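PDB 6KFN: alginate lyase from Paenibacillus sp. FPU-7, which cleaves the polysaccharide alginate, probably by the beta-elimination used by polysaccharide lyases, and is built on a right-handed parallel beta-helix. Local coordinates for residues A[25-35]-A[52-63]. Numbering follows the deposited sequence.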
loop_
_atom_site.group_PDB
_atom_site.type_symbol
_atom_site.label_atom_id
_atom_site.label_comp_id
_atom_site.label_asym_id
_atom_site.label_seq_id
_atom_site.Cartn_x
_atom_site.Cartn_y
_atom_site.Cartn_z
ATOM N N ASP A 25 4.439 18.982 16.099
ATOM C CA ASP A 25 5.474 18.180 16.744
ATOM C C ASP A 25 6.354 17.503 15.688
ATOM O O ASP A 25 5.869 17.029 14.664
ATOM C CB ASP A 25 4.881 17.113 17.661
ATOM C CG ASP A 25 4.435 17.598 19.009
ATOM O OD1 ASP A 25 4.697 18.785 19.357
ATOM O OD2 ASP A 25 3.864 16.775 19.742
ATOM N N ASP A 26 7.642 17.368 16.021
ATOM C CA ASP A 26 8.636 16.630 15.232
ATOM C C ASP A 26 9.221 15.576 16.168
ATOM O O ASP A 26 10.038 15.908 17.023
ATOM C CB ASP A 26 9.673 17.599 14.718
ATOM C CG ASP A 26 10.621 17.023 13.698
ATOM O OD1 ASP A 26 10.323 15.976 13.118
ATOM O OD2 ASP A 26 11.679 17.693 13.457
ATOM N N ILE A 27 8.754 14.341 16.006
ATOM C CA ILE A 27 9.180 13.208 16.811
ATOM C C ILE A 27 10.295 12.515 16.024
ATOM O O ILE A 27 10.056 11.946 14.960
ATOM C CB ILE A 27 8.012 12.262 17.094
ATOM C CG1 ILE A 27 6.868 13.004 17.784
ATOM C CG2 ILE A 27 8.508 11.071 17.904
ATOM C CD1 ILE A 27 5.569 12.176 17.856
ATOM N N VAL A 28 11.518 12.619 16.558
ATOM C CA VAL A 28 12.736 12.276 15.830
ATOM C C VAL A 28 13.361 11.057 16.487
ATOM O O VAL A 28 13.786 11.124 17.645
ATOM C CB VAL A 28 13.720 13.451 15.788
ATOM C CG1 VAL A 28 14.909 13.090 14.913
ATOM C CG2 VAL A 28 13.034 14.737 15.281
ATOM N N LEU A 29 13.382 9.936 15.770
ATOM C CA LEU A 29 13.773 8.654 16.321
ATOM C C LEU A 29 15.228 8.319 15.987
ATOM O O LEU A 29 15.676 8.428 14.844
ATOM C CB LEU A 29 12.852 7.567 15.797
ATOM C CG LEU A 29 11.364 7.784 16.082
ATOM C CD1 LEU A 29 10.573 6.566 15.693
ATOM C CD2 LEU A 29 11.148 8.153 17.541
ATOM N N ALA A 30 15.973 7.918 17.016
ATOM C CA ALA A 30 17.402 7.689 16.877
ATOM C C ALA A 30 17.729 6.598 15.864
ATOM O O ALA A 30 17.104 5.544 15.832
ATOM C CB ALA A 30 17.978 7.291 18.237
ATOM N N GLU A 31 18.743 6.849 15.033
ATOM C CA GLU A 31 19.239 5.838 14.105
ATOM C C GLU A 31 19.726 4.611 14.849
ATOM O O GLU A 31 20.301 4.697 15.922
ATOM C CB GLU A 31 20.358 6.400 13.246
ATOM C CG GLU A 31 19.878 7.405 12.211
ATOM C CD GLU A 31 20.978 7.762 11.252
ATOM O OE1 GLU A 31 21.525 8.872 11.353
ATOM O OE2 GLU A 31 21.344 6.910 10.409
ATOM N N GLY A 32 19.518 3.450 14.251
ATOM C CA GLY A 32 20.037 2.219 14.797
ATOM C C GLY A 32 19.190 1.612 15.880
ATOM O O GLY A 32 19.483 0.503 16.320
ATOM N N VAL A 33 18.135 2.287 16.319
ATOM C CA VAL A 33 17.327 1.785 17.401
ATOM C C VAL A 33 16.109 1.094 16.827
ATOM O O VAL A 33 15.494 1.574 15.872
ATOM C CB VAL A 33 16.933 2.935 18.346
ATOM C CG1 VAL A 33 15.990 2.441 19.423
ATOM C CG2 VAL A 33 18.180 3.539 18.966
ATOM N N THR A 34 15.755 -0.040 17.436
ATOM C CA THR A 34 14.490 -0.722 17.209
ATOM C C THR A 34 13.554 -0.388 18.364
ATOM O O THR A 34 13.843 -0.674 19.526
ATOM C CB THR A 34 14.681 -2.229 17.025
ATOM O OG1 THR A 34 15.453 -2.465 15.835
ATOM C CG2 THR A 34 13.347 -2.900 16.862
ATOM N N PHE A 35 12.431 0.207 18.022
ATOM C CA PHE A 35 11.370 0.590 18.939
ATOM C C PHE A 35 10.295 -0.477 18.867
ATOM O O PHE A 35 9.642 -0.603 17.834
ATOM C CB PHE A 35 10.773 1.939 18.524
ATOM C CG PHE A 35 11.759 3.096 18.545
ATOM C CD1 PHE A 35 12.696 3.270 17.527
ATOM C CD2 PHE A 35 11.762 4.007 19.597
ATOM C CE1 PHE A 35 13.618 4.295 17.572
ATOM C CE2 PHE A 35 12.671 5.043 19.639
ATOM C CZ PHE A 35 13.605 5.206 18.653
ATOM N N THR A 52 4.898 15.015 12.771
ATOM C CA THR A 52 5.910 14.225 12.087
ATOM C C THR A 52 6.473 13.156 13.014
ATOM O O THR A 52 6.802 13.435 14.165
ATOM C CB THR A 52 7.035 15.140 11.590
ATOM O OG1 THR A 52 6.462 16.079 10.673
ATOM C CG2 THR A 52 8.143 14.393 10.880
ATOM N N ILE A 53 6.628 11.942 12.470
ATOM C CA ILE A 53 7.469 10.909 13.058
ATOM C C ILE A 53 8.498 10.538 11.997
ATOM O O ILE A 53 8.126 10.178 10.885
ATOM C CB ILE A 53 6.637 9.713 13.518
ATOM C CG1 ILE A 53 7.552 8.724 14.290
ATOM C CG2 ILE A 53 5.718 9.217 12.489
ATOM C CD1 ILE A 53 6.722 7.620 14.904
ATOM N N ARG A 54 9.775 10.646 12.343
ATOM C CA ARG A 54 10.817 10.432 11.353
ATOM C C ARG A 54 12.053 9.856 11.993
ATOM O O ARG A 54 12.280 9.991 13.186
ATOM C CB ARG A 54 11.140 11.720 10.593
ATOM C CG ARG A 54 11.767 12.793 11.459
ATOM C CD ARG A 54 11.996 14.040 10.644
ATOM N NE ARG A 54 12.494 15.140 11.462
ATOM C CZ ARG A 54 13.765 15.439 11.661
ATOM N NH1 ARG A 54 14.744 14.733 11.097
ATOM N NH2 ARG A 54 14.080 16.453 12.447
ATOM N N SER A 55 12.890 9.266 11.164
ATOM C CA SER A 55 14.201 8.851 11.582
ATOM C C SER A 55 15.114 10.090 11.632
ATOM O O SER A 55 15.020 11.008 10.803
ATOM C CB SER A 55 14.671 7.791 10.574
ATOM O OG SER A 55 15.851 7.157 10.960
ATOM N N ALA A 56 16.037 10.061 12.591
ATOM C CA ALA A 56 17.015 11.132 12.714
ATOM C C ALA A 56 17.927 11.201 11.500
ATOM O O ALA A 56 18.444 12.276 11.184
ATOM C CB ALA A 56 17.852 10.952 13.997
ATOM N N GLY A 57 18.160 10.080 10.827
ATOM C CA GLY A 57 18.965 10.067 9.615
ATOM C C GLY A 57 18.687 8.801 8.830
ATOM O O GLY A 57 17.932 7.928 9.264
ATOM N N SER A 58 19.302 8.708 7.652
ATOM C CA SER A 58 19.014 7.617 6.727
ATOM C C SER A 58 20.109 6.583 6.618
ATOM O O SER A 58 19.954 5.634 5.848
ATOM C CB SER A 58 18.707 8.148 5.335
ATOM O OG SER A 58 19.789 8.922 4.871
ATOM N N VAL A 59 21.222 6.750 7.326
ATOM C CA VAL A 59 22.271 5.742 7.231
ATOM C C VAL A 59 21.796 4.437 7.848
ATOM O O VAL A 59 21.964 3.366 7.267
ATOM C CB VAL A 59 23.585 6.237 7.858
ATOM C CG1 VAL A 59 24.600 5.089 7.925
ATOM C CG2 VAL A 59 24.135 7.406 7.051
ATOM N N ASN A 60 21.139 4.511 9.003
ATOM C CA ASN A 60 20.686 3.326 9.723
ATOM C C ASN A 60 19.319 3.692 10.271
ATOM O O ASN A 60 19.190 4.020 11.460
ATOM C CB ASN A 60 21.647 3.011 10.868
ATOM C CG ASN A 60 21.503 1.611 11.398
ATOM O OD1 ASN A 60 20.657 0.844 10.968
ATOM N ND2 ASN A 60 22.377 1.252 12.320
ATOM N N PRO A 61 18.279 3.685 9.433
ATOM C CA PRO A 61 16.962 4.188 9.868
ATOM C C PRO A 61 16.477 3.539 11.149
ATOM O O PRO A 61 16.650 2.342 11.367
ATOM C CB PRO A 61 16.046 3.843 8.697
ATOM C CG PRO A 61 16.985 3.819 7.511
ATOM C CD PRO A 61 18.267 3.242 8.031
ATOM N N ALA A 62 15.771 4.330 11.968
ATOM C CA ALA A 62 15.020 3.780 13.079
ATOM C C ALA A 62 14.001 2.758 12.584
ATOM O O ALA A 62 13.440 2.896 11.496
ATOM C CB ALA A 62 14.324 4.917 13.828
ATOM N N VAL A 63 13.734 1.770 13.429
ATOM C CA VAL A 63 12.832 0.668 13.135
ATOM C C VAL A 63 11.684 0.664 14.130
ATOM O O VAL A 63 11.915 0.682 15.342
ATOM C CB VAL A 63 13.542 -0.690 13.224
ATOM C CG1 VAL A 63 12.573 -1.835 12.906
ATOM C CG2 VAL A 63 14.762 -0.754 12.294
HETATM O O HOH W 1 5.680 18.301 12.213
#
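Asp-25 O accepts the N-H of Thr-52 at 2.9 Å, and a water that donates to the same oxygen accepts from Thr-52 OG1; the carbonyl is thus held by a backbone N-H and a water, which is why a hydroxyl residue suits the place. Next along the strand, Asp-26 has its carboxylate swung anti to the backbone N (chi1 -170°), where Arg-54 grips it side-on: NE lies 2.9 Å from OD1, on its syn lone pair, and NH2 lies 2.9 Å from OD2. The two flat groups are nearly coplanar, 27° apart. Arg-54 CG lies between the backbone N and the carbonyl carbon, and the extended chain beyond it carries the guanidinium over to Asp-26 on the adjoining strand. A leucine in place of Arg-54 would probably leave the Asp-26 carboxylate without its countercharge and free to turn. Ile-27 points to the other face, where apolar side chains suit the interior and Leu-14 of helix 11-19 touches both Ile-27 and Ile-53. Val-28 lays CG2 over one face of the guanidinium, 3.5 Å from Arg-54 NH2, while its CG1 packs on Ala-56. Leu-29, inward again, meets Ile-53 CG1 with CD1 at 4.0 Å, and small Ala-62 fits its CB 3.6 Å from Leu-29 CB. Strands 25-29 and 52-55 run parallel, 22° apart, as successive coils of a right-handed beta-helix near its N-terminal end, with strand 4-8 on the other side of 25-29. Past strand 25-29, Glu-31 reaches into the loop of the next coil, its OE2 taking the N-H of Asn-60 at 2.8 Å, and its carboxylate lies close against Gly-57, where a side chain would clash. Gly-32, at a type II turn position whose backbone angles call for glycine, donates its N-H to Asn-60 O. Parallel pairing then resumes: Val-33 O accepts from Val-63 N, and Phe-35 N donates to Val-63 O, which sits at the phenyl edge.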